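Local coordinates for protein EDTA monooxygenase (EDTA-degrading bacterium BNC1, PDB 5DQP) that probably oxidises EDTA with molecular oxygen and reduced FMN supplied by a partner flavin reductase, as a flavin-dependent monooxygenase of the luciferase-like TIM-barrel type, at residues Phe54-Gln58 / Glu70-Pro75; Ile92-Ser98 / Gly121-Thr127; Ala110-Leu114 / Val200-Gly206; Ala150-Glu155 / Arg221-Phe226; Pro208-Ala213 / Phe226-Tyr231. One frame throughout, in Å; residues are numbered along the deposited sequence.

Contact 1 of 5, residues Phe54-Gln58 / Glu70-Pro75; sequences FLADQ and EYPFDP
Tyr71 lies against the backbone of Ala56, Asp57 and Gln58 where strand 52-55 of the TIM barrel runs out into the loop at its C-terminal end, and Pro75, opening helix 75-85, closes over the same strand. The tyrosine can be followed outward. Its CB stands 3.6 Å from Asp57 OD1; CG lies under Gln58 N; CD1 approaches Asp57 CA at 3.5 Å, while CD2, across the ring, faces Gln58 O. Further out CE1 reaches Ala56 CB and CE2 meets Gln58 CB at 3.6 Å, and OH ends beside Gln58 CG and CD. Gln58 N thus sits over the centre of one ring face, and Glu70 CB covers the opposite face. The amide of Gln58, turned 31° from the ring, gives its OE1 to Gln60 and Asn129. With an alanine here instead of Tyr71, the Ala56-Gln58 backbone would probably lose the flat ring beneath it, and a gap would open toward Glu70. Asp57, a predicted FMN-binding residue, has CG anti to the backbone N (chi1 -176°), which carries the carboxylate across Pro75; its OD2 forms a salt bridge with Arg107 of the second subunit. Leu55 CB touches Pro75 CB at 3.9 Å, and Asp57 CG sits 3.4 Å from Pro75 CD.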
# COMPACT_ATOMS: atom_id res chain seq x y z
N PHE A 54 -6.36 0.53 -13.20
CA PHE A 54 -7.27 0.84 -12.11
C PHE A 54 -7.51 -0.40 -11.26
O PHE A 54 -7.70 -1.50 -11.79
CB PHE A 54 -8.60 1.37 -12.67
CG PHE A 54 -9.71 1.43 -11.66
CD1 PHE A 54 -9.63 2.28 -10.58
CD2 PHE A 54 -10.85 0.65 -11.82
CE1 PHE A 54 -10.65 2.36 -9.66
CE2 PHE A 54 -11.90 0.73 -10.89
CZ PHE A 54 -11.80 1.58 -9.82
N LEU A 55 -7.52 -0.20 -9.95
CA LEU A 55 -7.81 -1.25 -8.99
C LEU A 55 -9.03 -0.83 -8.18
O LEU A 55 -8.99 0.17 -7.46
CB LEU A 55 -6.61 -1.50 -8.08
CG LEU A 55 -5.40 -2.13 -8.77
CD1 LEU A 55 -4.18 -2.14 -7.82
CD2 LEU A 55 -5.71 -3.54 -9.23
N ALA A 56 -10.11 -1.58 -8.32
CA ALA A 56 -11.25 -1.45 -7.42
C ALA A 56 -10.89 -2.10 -6.09
O ALA A 56 -9.94 -2.89 -6.01
CB ALA A 56 -12.49 -2.11 -8.02
N ASP A 57 -11.63 -1.76 -5.04
CA ASP A 57 -11.36 -2.40 -3.76
C ASP A 57 -12.57 -2.29 -2.83
O ASP A 57 -13.29 -1.30 -2.83
CB ASP A 57 -10.14 -1.79 -3.06
CG ASP A 57 -9.81 -2.52 -1.77
OD1 ASP A 57 -9.71 -3.77 -1.83
OD2 ASP A 57 -9.67 -1.86 -0.70
N GLN A 58 -12.76 -3.34 -2.03
CA GLN A 58 -13.60 -3.30 -0.84
C GLN A 58 -12.84 -4.14 0.18
O GLN A 58 -12.36 -5.23 -0.16
CB GLN A 58 -14.99 -3.88 -1.07
CG GLN A 58 -15.91 -2.91 -1.78
CD GLN A 58 -17.28 -3.49 -1.97
OE1 GLN A 58 -17.58 -4.57 -1.45
NE2 GLN A 58 -18.13 -2.80 -2.72
N GLU A 70 -12.60 -10.63 -6.00
CA GLU A 70 -12.25 -9.46 -6.81
C GLU A 70 -11.08 -8.68 -6.22
O GLU A 70 -10.32 -8.04 -6.96
CB GLU A 70 -13.46 -8.53 -6.97
CG GLU A 70 -13.23 -7.49 -8.07
CD GLU A 70 -14.42 -6.56 -8.29
OE1 GLU A 70 -14.23 -5.44 -8.85
OE2 GLU A 70 -15.54 -6.95 -7.91
N TYR A 71 -10.92 -8.72 -4.90
CA TYR A 71 -9.98 -7.88 -4.17
C TYR A 71 -8.97 -8.74 -3.40
O TYR A 71 -8.94 -8.71 -2.16
CB TYR A 71 -10.74 -6.96 -3.23
CG TYR A 71 -12.08 -6.45 -3.78
CD1 TYR A 71 -12.13 -5.59 -4.87
CD2 TYR A 71 -13.28 -6.81 -3.17
CE1 TYR A 71 -13.33 -5.11 -5.36
CE2 TYR A 71 -14.51 -6.33 -3.67
CZ TYR A 71 -14.52 -5.48 -4.74
OH TYR A 71 -15.69 -4.99 -5.23
N PRO A 72 -8.11 -9.49 -4.09
CA PRO A 72 -7.17 -10.35 -3.36
C PRO A 72 -6.09 -9.59 -2.58
O PRO A 72 -5.47 -10.19 -1.69
CB PRO A 72 -6.58 -11.26 -4.46
CG PRO A 72 -6.78 -10.50 -5.72
CD PRO A 72 -8.05 -9.72 -5.55
N PHE A 73 -5.86 -8.30 -2.85
CA PHE A 73 -4.80 -7.52 -2.21
C PHE A 73 -5.25 -6.10 -1.94
O PHE A 73 -6.06 -5.53 -2.68
CB PHE A 73 -3.54 -7.39 -3.06
CG PHE A 73 -2.83 -8.65 -3.31
CD1 PHE A 73 -2.10 -9.26 -2.29
CD2 PHE A 73 -2.85 -9.23 -4.57
CE1 PHE A 73 -1.41 -10.44 -2.53
CE2 PHE A 73 -2.17 -10.39 -4.81
CZ PHE A 73 -1.44 -11.01 -3.78
N ASP A 74 -4.66 -5.50 -0.90
CA ASP A 74 -4.79 -4.06 -0.71
C ASP A 74 -4.30 -3.34 -1.95
O ASP A 74 -3.21 -3.65 -2.46
CB ASP A 74 -4.00 -3.57 0.50
CG ASP A 74 -4.20 -2.08 0.74
OD1 ASP A 74 -3.49 -1.28 0.09
OD2 ASP A 74 -5.08 -1.70 1.56
N PRO A 75 -5.05 -2.38 -2.47
CA PRO A 75 -4.70 -1.79 -3.78
C PRO A 75 -3.53 -0.82 -3.71
O PRO A 75 -2.78 -0.72 -4.68
CB PRO A 75 -6.00 -1.09 -4.20
CG PRO A 75 -6.74 -0.86 -2.94
CD PRO A 75 -6.42 -2.03 -2.06

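Contact 2 of 5, residues Ile92-Ser98 / Gly121-Thr127; sequences IVTASTS and GWNAVTT
Ile92-Ser96 and Gly121-Val125 run as parallel neighbours, their axes 4.4 Å apart and turned by 32°, with bonds alternating from Val93 N to Gly121 O through Asn123 N to Val93 O and on to Thr97 N with Val125 O. On the face carrying Ile92, Thr94 and Ser96, the side chains of Thr94 and Asn123 lie alongside each other, Thr94 OG1 3.1 Å from Asn123 OD1; the hydrogen-bond partner of Thr94 OG1 is Leu55 O on the next strand. Thr94 CG2, anti to the backbone N, meets Val125 CG2 at 3.7 Å. On the other face Trp122 swings its indole along the strand pair: NE1 donates to Ala95 O over 3.0 Å, with the oxygen 17° out of the ring plane, so that this carbonyl takes a side-chain bond as well as a weak one from Val125 N. Where the strands end, Ser96 OG and Thr127 OG1 lie 2.6 Å apart in a hydrogen bond, Ser96 OG accepts from Ser98 N in an ST turn, and Thr127 N donates to Ser98 OG at 3.0 Å. Helix 102-115 joins the two strands, making this a beta-alpha-beta crossover of the TIM barrel, with Thr94, a predicted FMN-binding residue, in the C-terminal half of strand 90-96.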
# COMPACT_ATOMS: atom_id res chain seq x y z
N ILE A 92 -4.55 3.90 -10.61
CA ILE A 92 -5.62 4.51 -9.84
C ILE A 92 -6.06 3.47 -8.84
O ILE A 92 -6.45 2.36 -9.23
CB ILE A 92 -6.80 4.94 -10.73
CG1 ILE A 92 -6.33 6.00 -11.76
CG2 ILE A 92 -8.00 5.38 -9.88
CD1 ILE A 92 -7.27 6.15 -12.99
N VAL A 93 -6.01 3.81 -7.55
CA VAL A 93 -6.33 2.88 -6.48
C VAL A 93 -7.56 3.35 -5.72
O VAL A 93 -7.75 4.54 -5.47
CB VAL A 93 -5.11 2.68 -5.56
CG1 VAL A 93 -3.94 2.14 -6.39
CG2 VAL A 93 -4.70 3.97 -4.91
N THR A 94 -8.42 2.39 -5.37
CA THR A 94 -9.62 2.67 -4.60
C THR A 94 -9.32 2.61 -3.11
O THR A 94 -8.74 1.63 -2.62
CB THR A 94 -10.71 1.65 -4.93
OG1 THR A 94 -11.04 1.76 -6.31
CG2 THR A 94 -11.96 1.87 -4.07
N ALA A 95 -9.75 3.64 -2.37
CA ALA A 95 -9.79 3.50 -0.92
C ALA A 95 -10.96 4.31 -0.36
O ALA A 95 -11.31 5.37 -0.90
CB ALA A 95 -8.48 3.93 -0.28
N SER A 96 -11.53 3.82 0.74
CA SER A 96 -12.78 4.33 1.28
C SER A 96 -12.57 5.53 2.20
O SER A 96 -11.64 5.57 3.00
CB SER A 96 -13.49 3.22 2.06
OG SER A 96 -14.68 3.70 2.68
N THR A 97 -13.46 6.51 2.11
CA THR A 97 -13.46 7.57 3.11
C THR A 97 -14.19 7.16 4.39
O THR A 97 -14.13 7.88 5.39
CB THR A 97 -14.11 8.85 2.55
OG1 THR A 97 -15.43 8.55 2.09
CG2 THR A 97 -13.27 9.43 1.41
N SER A 98 -14.89 6.02 4.37
CA SER A 98 -15.70 5.61 5.51
C SER A 98 -14.86 4.92 6.57
O SER A 98 -15.09 5.12 7.77
CB SER A 98 -16.81 4.66 5.05
OG SER A 98 -17.66 5.30 4.14
N GLY A 121 -3.14 7.85 -8.86
CA GLY A 121 -4.33 8.55 -8.40
C GLY A 121 -5.14 7.74 -7.38
O GLY A 121 -4.85 6.58 -7.07
N TRP A 122 -6.19 8.37 -6.87
CA TRP A 122 -7.00 7.80 -5.80
C TRP A 122 -8.47 7.89 -6.17
O TRP A 122 -9.00 9.00 -6.33
CB TRP A 122 -6.71 8.50 -4.47
CG TRP A 122 -7.65 8.17 -3.34
CD1 TRP A 122 -8.17 6.95 -3.01
CD2 TRP A 122 -8.19 9.11 -2.39
NE1 TRP A 122 -8.99 7.06 -1.91
CE2 TRP A 122 -9.03 8.37 -1.51
CE3 TRP A 122 -8.05 10.48 -2.19
CZ2 TRP A 122 -9.72 8.98 -0.46
CZ3 TRP A 122 -8.73 11.08 -1.15
CH2 TRP A 122 -9.56 10.33 -0.30
N ASN A 123 -9.13 6.74 -6.29
CA ASN A 123 -10.58 6.66 -6.46
C ASN A 123 -11.20 6.70 -5.06
O ASN A 123 -11.16 5.72 -4.33
CB ASN A 123 -10.95 5.37 -7.21
CG ASN A 123 -12.46 5.13 -7.26
OD1 ASN A 123 -12.92 3.99 -7.26
ND2 ASN A 123 -13.22 6.20 -7.30
N ALA A 124 -11.75 7.84 -4.67
CA ALA A 124 -12.22 8.02 -3.30
C ALA A 124 -13.68 7.57 -3.24
O ALA A 124 -14.54 8.18 -3.88
CB ALA A 124 -12.07 9.48 -2.87
N VAL A 125 -13.96 6.50 -2.51
CA VAL A 125 -15.31 5.95 -2.48
C VAL A 125 -15.86 6.05 -1.05
O VAL A 125 -15.13 6.32 -0.10
CB VAL A 125 -15.36 4.48 -2.98
CG1 VAL A 125 -14.86 4.39 -4.44
CG2 VAL A 125 -14.56 3.55 -2.07
N THR A 126 -17.17 5.87 -0.93
CA THR A 126 -17.77 5.64 0.38
C THR A 126 -18.20 4.18 0.47
O THR A 126 -18.32 3.49 -0.54
CB THR A 126 -18.99 6.55 0.62
OG1 THR A 126 -20.10 6.07 -0.15
CG2 THR A 126 -18.68 7.99 0.25
N THR A 127 -18.43 3.72 1.69
CA THR A 127 -18.73 2.32 1.92
C THR A 127 -20.20 2.15 2.26
O THR A 127 -20.69 2.72 3.24
CB THR A 127 -17.87 1.73 3.03
OG1 THR A 127 -16.48 1.83 2.69
CG2 THR A 127 -18.25 0.29 3.23

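Contact 3 of 5, residues Ala110-Leu114 / Val200-Gly206; sequences ASVNL and VPLPPYG
Leu114 supplies most of the apolar contact, forking between two prolines. Its CG is anti to the backbone N (chi1 -170°), which sends the methyls out toward the loop: CD2 meets Pro201 CD at 3.7 Å, crossing that side chain at about a right angle, and CD1 meets Pro203 CG at 3.9 Å. One turn earlier, Ala110 CB rests on Val200 CG1 at 3.8 Å, the same methyl that Leu114 CD2 touches from the other end of the helical turn. Val200 CG2 lies 3.5 Å from Ser111 OG, whose polar partners are Arg107 O in its own helix and Asp74 N of the second subunit. The partners are helix 102-115, a crossover helix of the TIM barrel, and the long loop leading into strand 210-213, which makes a type I turn here, from Pro203 to Gly206. Polar links between them pass through water. One water accepts from Asn113 ND2 at 2.9 Å and donates to Gly206 O at 2.7 Å; Asn113 OD1 meanwhile takes the backbone N of Ile120. A second water lies 2.6 Å from Tyr205 OH, at the edge of the ring in its plane, and donates weakly to Leu114 O. Over one face of that ring sits Pro203 CB.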
# COMPACT_ATOMS: atom_id res chain seq x y z
N ALA A 110 0.07 9.74 -1.05
CA ALA A 110 1.12 10.70 -1.41
C ALA A 110 2.47 10.01 -1.54
O ALA A 110 3.29 10.38 -2.39
CB ALA A 110 1.20 11.83 -0.38
N SER A 111 2.72 8.99 -0.71
CA SER A 111 3.96 8.24 -0.82
C SER A 111 4.02 7.49 -2.14
O SER A 111 5.05 7.48 -2.81
CB SER A 111 4.11 7.24 0.33
OG SER A 111 4.07 7.85 1.60
N VAL A 112 2.93 6.79 -2.50
CA VAL A 112 3.04 5.95 -3.67
C VAL A 112 3.11 6.82 -4.90
O VAL A 112 3.79 6.48 -5.88
CB VAL A 112 1.90 4.91 -3.73
CG1 VAL A 112 0.56 5.55 -4.10
CG2 VAL A 112 2.27 3.80 -4.70
N ASN A 113 2.44 7.97 -4.87
CA ASN A 113 2.50 8.90 -5.99
C ASN A 113 3.92 9.40 -6.20
O ASN A 113 4.49 9.29 -7.30
CB ASN A 113 1.56 10.09 -5.75
CG ASN A 113 1.37 10.94 -6.99
OD1 ASN A 113 1.12 10.41 -8.09
ND2 ASN A 113 1.47 12.25 -6.84
N LEU A 114 4.51 9.95 -5.13
CA LEU A 114 5.87 10.48 -5.17
C LEU A 114 6.88 9.38 -5.51
O LEU A 114 7.73 9.56 -6.40
CB LEU A 114 6.19 11.13 -3.82
CG LEU A 114 7.46 11.96 -3.65
CD1 LEU A 114 7.51 13.06 -4.67
CD2 LEU A 114 7.48 12.58 -2.25
N VAL A 200 4.96 13.76 4.05
CA VAL A 200 5.31 13.45 2.67
C VAL A 200 5.15 14.76 1.93
O VAL A 200 4.09 15.39 2.05
CB VAL A 200 4.42 12.36 2.05
CG1 VAL A 200 4.83 12.10 0.60
CG2 VAL A 200 4.46 11.07 2.88
N PRO A 201 6.13 15.23 1.17
CA PRO A 201 6.03 16.58 0.60
C PRO A 201 5.25 16.62 -0.70
O PRO A 201 5.24 15.67 -1.48
CB PRO A 201 7.50 16.96 0.37
CG PRO A 201 8.09 15.63 -0.03
CD PRO A 201 7.41 14.58 0.83
N LEU A 202 4.61 17.76 -0.94
CA LEU A 202 3.93 18.01 -2.20
C LEU A 202 4.96 17.99 -3.32
O LEU A 202 6.00 18.66 -3.21
CB LEU A 202 3.21 19.35 -2.19
CG LEU A 202 2.28 19.72 -3.35
CD1 LEU A 202 1.10 18.74 -3.42
CD2 LEU A 202 1.77 21.11 -3.15
N PRO A 203 4.73 17.25 -4.39
CA PRO A 203 5.66 17.27 -5.52
C PRO A 203 5.49 18.55 -6.30
O PRO A 203 4.45 19.21 -6.20
CB PRO A 203 5.24 16.05 -6.35
CG PRO A 203 4.33 15.23 -5.41
CD PRO A 203 3.65 16.27 -4.58
N PRO A 204 6.48 18.92 -7.13
CA PRO A 204 6.35 20.14 -7.93
C PRO A 204 5.30 20.05 -9.02
O PRO A 204 4.83 21.08 -9.50
CB PRO A 204 7.76 20.32 -8.52
CG PRO A 204 8.31 18.95 -8.56
CD PRO A 204 7.78 18.26 -7.34
N TYR A 205 4.88 18.86 -9.40
CA TYR A 205 3.84 18.73 -10.41
C TYR A 205 2.44 18.52 -9.80
O TYR A 205 1.49 18.27 -10.54
CB TYR A 205 4.20 17.59 -11.37
CG TYR A 205 4.66 16.37 -10.61
CD1 TYR A 205 3.73 15.53 -10.02
CD2 TYR A 205 6.01 16.07 -10.46
CE1 TYR A 205 4.12 14.44 -9.29
CE2 TYR A 205 6.42 14.95 -9.74
CZ TYR A 205 5.47 14.14 -9.16
OH TYR A 205 5.85 13.03 -8.45
N GLY A 206 2.30 18.63 -8.49
CA GLY A 206 0.99 18.69 -7.88
C GLY A 206 0.59 17.43 -7.15
O GLY A 206 1.30 16.42 -7.17
O HOH W 1 0.67 14.32 -8.78
O HOH W 2 8.29 12.22 -8.31

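Contact 4 of 5, residues Ala150-Glu155 / Arg221-Phe226; sequences AEEFLE and RLASRF
The Phe226 ring takes Leu154 CB squarely over one face, a CH-pi contact 3.5 Å from the centroid and 4° off the ring normal, and meets Glu151 OE2 at its edge, in plane, 3.6 Å from CE2. The ring's partly positive hydrogens therefore face the carboxylate oxygen, an arrangement likely to be favourable. The Arg225 guanidinium has Glu151 OE2 near the plane at its edge: NH2 donates over 3.0 Å, while NE adds a weak bond to the same oxygen. NH2 meets OE2 from above the carboxylate plane, and the two planes are steeply turned against each other. Glu155 OE2 joins this salt-bridge network through a long pairing, 3.9 Å from Arg225 NH2, and Glu155 CG lies near Phe226 CZ. Arg225 CD lies over one face of the Arg221 guanidinium.

The bend of Glu151 at its second torsion (chi2 -77°) turns its carboxylate toward Arg225, and the side chain fits as a knob into the hole formed by Arg221, Leu222, Arg225 and Phe226. Deeper in, Leu222 CD1 reaches Glu151 CA at 3.8 Å and CD2 lies against Ala150 CB. Segments 150-155 and 221-226 run nearly parallel, 12° apart with axes 10.9 Å from each other, on the outside of the barrel; helix 143-161 also packs through Ala150 and Leu154 onto Thr97, just past strand 90-96, and helix 217-226 leads through Gly227 and Glu228 into strand 229-233.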
# COMPACT_ATOMS: atom_id res chain seq x y z
N ALA A 150 -17.40 12.02 3.72
CA ALA A 150 -16.46 11.97 2.60
C ALA A 150 -15.98 13.36 2.25
O ALA A 150 -14.80 13.56 1.91
CB ALA A 150 -17.10 11.32 1.38
N GLU A 151 -16.89 14.34 2.29
CA GLU A 151 -16.53 15.70 1.97
C GLU A 151 -15.51 16.25 2.96
O GLU A 151 -14.53 16.89 2.56
CB GLU A 151 -17.80 16.54 1.93
CG GLU A 151 -17.69 17.83 1.13
CD GLU A 151 -16.93 18.92 1.89
OE1 GLU A 151 -17.19 19.09 3.11
OE2 GLU A 151 -16.07 19.59 1.27
N GLU A 152 -15.69 15.99 4.25
CA GLU A 152 -14.71 16.46 5.23
C GLU A 152 -13.39 15.71 5.09
O GLU A 152 -12.31 16.31 5.20
CB GLU A 152 -15.27 16.31 6.65
CG GLU A 152 -14.45 17.08 7.68
CD GLU A 152 -14.85 16.82 9.13
OE1 GLU A 152 -13.96 16.97 10.00
OE2 GLU A 152 -16.03 16.47 9.40
N PHE A 153 -13.46 14.40 4.85
CA PHE A 153 -12.27 13.60 4.59
C PHE A 153 -11.44 14.18 3.44
O PHE A 153 -10.21 14.26 3.53
CB PHE A 153 -12.71 12.16 4.29
CG PHE A 153 -11.61 11.15 4.30
CD1 PHE A 153 -10.70 11.06 3.24
CD2 PHE A 153 -11.49 10.26 5.35
CE1 PHE A 153 -9.71 10.11 3.25
CE2 PHE A 153 -10.48 9.33 5.35
CZ PHE A 153 -9.60 9.25 4.32
N LEU A 154 -12.09 14.55 2.35
CA LEU A 154 -11.37 15.08 1.20
C LEU A 154 -10.75 16.43 1.51
O LEU A 154 -9.63 16.72 1.06
CB LEU A 154 -12.31 15.19 -0.01
CG LEU A 154 -12.35 13.95 -0.92
CD1 LEU A 154 -10.97 13.72 -1.50
CD2 LEU A 154 -12.77 12.76 -0.15
N GLU A 155 -11.44 17.28 2.29
CA GLU A 155 -10.83 18.53 2.73
C GLU A 155 -9.59 18.27 3.58
O GLU A 155 -8.57 18.96 3.42
CB GLU A 155 -11.82 19.37 3.53
CG GLU A 155 -13.09 19.77 2.82
CD GLU A 155 -13.99 20.63 3.70
OE1 GLU A 155 -13.57 20.99 4.83
OE2 GLU A 155 -15.12 20.96 3.28
N ARG A 221 -22.17 15.80 -6.35
CA ARG A 221 -21.66 16.97 -5.64
C ARG A 221 -20.23 16.77 -5.19
O ARG A 221 -19.38 17.65 -5.38
CB ARG A 221 -22.54 17.29 -4.44
CG ARG A 221 -22.04 18.52 -3.68
CD ARG A 221 -22.87 18.85 -2.45
NE ARG A 221 -22.38 20.05 -1.77
CZ ARG A 221 -21.63 20.04 -0.66
NH1 ARG A 221 -21.30 18.90 -0.09
NH2 ARG A 221 -21.23 21.19 -0.13
N LEU A 222 -19.93 15.62 -4.57
CA LEU A 222 -18.55 15.31 -4.25
C LEU A 222 -17.67 15.44 -5.50
O LEU A 222 -16.60 16.07 -5.46
CB LEU A 222 -18.46 13.90 -3.68
CG LEU A 222 -17.20 13.57 -2.88
CD1 LEU A 222 -17.19 14.29 -1.54
CD2 LEU A 222 -17.11 12.10 -2.66
N ALA A 223 -18.12 14.89 -6.62
CA ALA A 223 -17.32 14.93 -7.84
C ALA A 223 -17.08 16.35 -8.31
O ALA A 223 -15.98 16.68 -8.76
CB ALA A 223 -18.00 14.11 -8.94
N SER A 224 -18.10 17.22 -8.19
CA SER A 224 -17.93 18.59 -8.68
C SER A 224 -16.89 19.34 -7.86
O SER A 224 -16.25 20.27 -8.38
CB SER A 224 -19.28 19.33 -8.67
OG SER A 224 -19.69 19.66 -7.34
N ARG A 225 -16.69 18.94 -6.60
CA ARG A 225 -15.75 19.59 -5.68
C ARG A 225 -14.35 18.99 -5.74
O ARG A 225 -13.36 19.73 -5.67
CB ARG A 225 -16.28 19.52 -4.23
CG ARG A 225 -17.64 20.23 -4.03
CD ARG A 225 -18.16 20.17 -2.58
NE ARG A 225 -17.11 20.50 -1.62
CZ ARG A 225 -16.67 21.73 -1.37
NH1 ARG A 225 -17.20 22.77 -2.00
NH2 ARG A 225 -15.70 21.93 -0.49
N PHE A 226 -14.25 17.67 -5.86
CA PHE A 226 -12.99 16.97 -5.73
C PHE A 226 -12.64 16.02 -6.86
O PHE A 226 -11.47 15.66 -6.98
CB PHE A 226 -12.97 16.17 -4.42
CG PHE A 226 -13.07 17.03 -3.21
CD1 PHE A 226 -11.99 17.80 -2.82
CD2 PHE A 226 -14.25 17.10 -2.48
CE1 PHE A 226 -12.07 18.62 -1.70
CE2 PHE A 226 -14.34 17.92 -1.37
CZ PHE A 226 -13.26 18.67 -0.98

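Contact 5 of 5, residues Pro208-Ala213 / Phe226-Tyr231; sequences PVVVQA and FGEIIY
Val210 and Glu228 clasp each other twice where strands 210-213 and 229-233, the ends of a beta-alpha-beta unit of the TIM barrel, come together in parallel. Glu228 N donates to Val210 O at 2.8 Å. With CG beside its own backbone N and the chain extended beyond it, the glutamate reaches alongside the 208-210 backbone, bringing OE1 to Val210 N, from which it accepts at 3.0 Å on its anti side, tilted 27° from the carboxylate plane; OE2 pairs with Arg419. With a neutral glutamine here, Arg419 would probably be left without its countercharge. Next along, Val211 CG1, anti to the backbone N (chi1 174°), sits over one face of the Tyr231 ring, 3.9 Å from its centroid, while CG2 leans on Ile229 CB. Gln212 bends at chi2, bringing OE1 to 3.7 Å from Ile230 CG2. A water bridges the two segments, donating to Pro208 O at 2.9 Å and to Glu228 OE1 at 2.7 Å.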
# COMPACT_ATOMS: atom_id res chain seq x y z
N PRO A 208 -1.83 14.02 -5.85
CA PRO A 208 -2.41 12.89 -6.56
C PRO A 208 -3.74 13.24 -7.19
O PRO A 208 -4.52 14.02 -6.65
CB PRO A 208 -2.60 11.83 -5.46
CG PRO A 208 -1.61 12.23 -4.38
CD PRO A 208 -1.64 13.73 -4.41
N VAL A 209 -3.99 12.64 -8.36
CA VAL A 209 -5.27 12.78 -9.05
C VAL A 209 -6.36 12.08 -8.25
O VAL A 209 -6.16 10.97 -7.73
CB VAL A 209 -5.16 12.21 -10.47
CG1 VAL A 209 -6.51 12.12 -11.17
CG2 VAL A 209 -4.18 13.04 -11.29
N VAL A 210 -7.52 12.71 -8.12
CA VAL A 210 -8.64 12.15 -7.35
C VAL A 210 -9.73 11.73 -8.31
O VAL A 210 -10.17 12.53 -9.16
CB VAL A 210 -9.16 13.15 -6.30
CG1 VAL A 210 -10.48 12.64 -5.67
CG2 VAL A 210 -8.11 13.39 -5.20
N VAL A 211 -10.20 10.50 -8.16
CA VAL A 211 -11.17 9.87 -9.04
C VAL A 211 -12.44 9.64 -8.24
O VAL A 211 -12.38 9.40 -7.03
CB VAL A 211 -10.61 8.56 -9.64
CG1 VAL A 211 -11.69 7.78 -10.47
CG2 VAL A 211 -9.38 8.87 -10.50
N GLN A 212 -13.59 9.74 -8.91
CA GLN A 212 -14.89 9.58 -8.28
C GLN A 212 -15.81 8.75 -9.18
O GLN A 212 -15.69 8.76 -10.40
CB GLN A 212 -15.52 10.95 -7.96
CG GLN A 212 -16.80 10.89 -7.07
CD GLN A 212 -18.09 10.61 -7.85
OE1 GLN A 212 -18.17 10.91 -9.05
NE2 GLN A 212 -19.09 10.03 -7.18
N ALA A 213 -16.64 7.95 -8.55
CA ALA A 213 -17.61 7.08 -9.19
C ALA A 213 -18.89 7.04 -8.37
O ALA A 213 -18.92 6.48 -7.30
CB ALA A 213 -17.04 5.69 -9.33
N PHE A 226 -14.25 17.67 -5.86
CA PHE A 226 -12.99 16.97 -5.73
C PHE A 226 -12.64 16.02 -6.86
O PHE A 226 -11.47 15.66 -6.98
CB PHE A 226 -12.97 16.17 -4.42
CG PHE A 226 -13.07 17.03 -3.21
CD1 PHE A 226 -11.99 17.80 -2.82
CD2 PHE A 226 -14.25 17.10 -2.48
CE1 PHE A 226 -12.07 18.62 -1.70
CE2 PHE A 226 -14.34 17.92 -1.37
CZ PHE A 226 -13.26 18.67 -0.98
N GLY A 227 -13.59 15.59 -7.69
CA GLY A 227 -13.31 14.58 -8.69
C GLY A 227 -12.67 15.20 -9.92
O GLY A 227 -13.16 16.21 -10.45
N GLU A 228 -11.56 14.63 -10.36
CA GLU A 228 -10.94 15.06 -11.61
C GLU A 228 -11.20 14.07 -12.71
O GLU A 228 -11.24 14.45 -13.89
CB GLU A 228 -9.44 15.24 -11.41
CG GLU A 228 -9.18 16.01 -10.15
CD GLU A 228 -7.72 16.24 -9.86
OE1 GLU A 228 -7.17 15.57 -8.95
OE2 GLU A 228 -7.13 17.10 -10.55
N ILE A 229 -11.36 12.80 -12.34
CA ILE A 229 -11.87 11.78 -13.23
C ILE A 229 -13.14 11.21 -12.62
O ILE A 229 -13.19 10.92 -11.42
CB ILE A 229 -10.86 10.65 -13.48
CG1 ILE A 229 -9.48 11.20 -13.82
CG2 ILE A 229 -11.39 9.74 -14.58
CD1 ILE A 229 -8.42 10.10 -13.98
N ILE A 230 -14.15 11.05 -13.45
CA ILE A 230 -15.42 10.46 -13.06
C ILE A 230 -15.65 9.25 -13.95
O ILE A 230 -15.61 9.36 -15.19
CB ILE A 230 -16.56 11.48 -13.20
CG1 ILE A 230 -16.18 12.82 -12.54
CG2 ILE A 230 -17.88 10.86 -12.70
CD1 ILE A 230 -17.17 13.95 -12.80
N TYR A 231 -15.87 8.10 -13.33
CA TYR A 231 -16.31 6.90 -14.03
C TYR A 231 -17.81 6.94 -14.21
O TYR A 231 -18.55 7.36 -13.32
CB TYR A 231 -15.95 5.64 -13.26
CG TYR A 231 -14.48 5.40 -13.11
CD1 TYR A 231 -13.56 6.17 -13.82
CD2 TYR A 231 -14.01 4.41 -12.27
CE1 TYR A 231 -12.20 5.93 -13.70
CE2 TYR A 231 -12.66 4.15 -12.15
CZ TYR A 231 -11.76 4.91 -12.86
OH TYR A 231 -10.41 4.67 -12.71
O HOH W 3 -6.46 16.10 -6.45

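Contacts 1, 2 and 5 follow the parallel barrel sheet, strands 52-55, 90-96, 120-125, 210-213 and 229-233 lying in that order. Contacts 1 and 2 have centres 10 Å apart and contacts 2 and 5 9 Å apart, each pair joined by backbone bonds between neighbouring strands. Along the chain contact 1 closes before the others open, and contact 3 alternates with contacts 2 and 4. Contact 4 packs two outer helices, shares Phe226 with contact 5 and alternates with it. Contact 3, 22 Å from contact 1 between centres, ties the crossover helix of contact 2 to the loop before strand 210-213. Contacts 1 and 3 both touch the second subunit, so the wall with the predicted FMN residues lies close to the subunit interface.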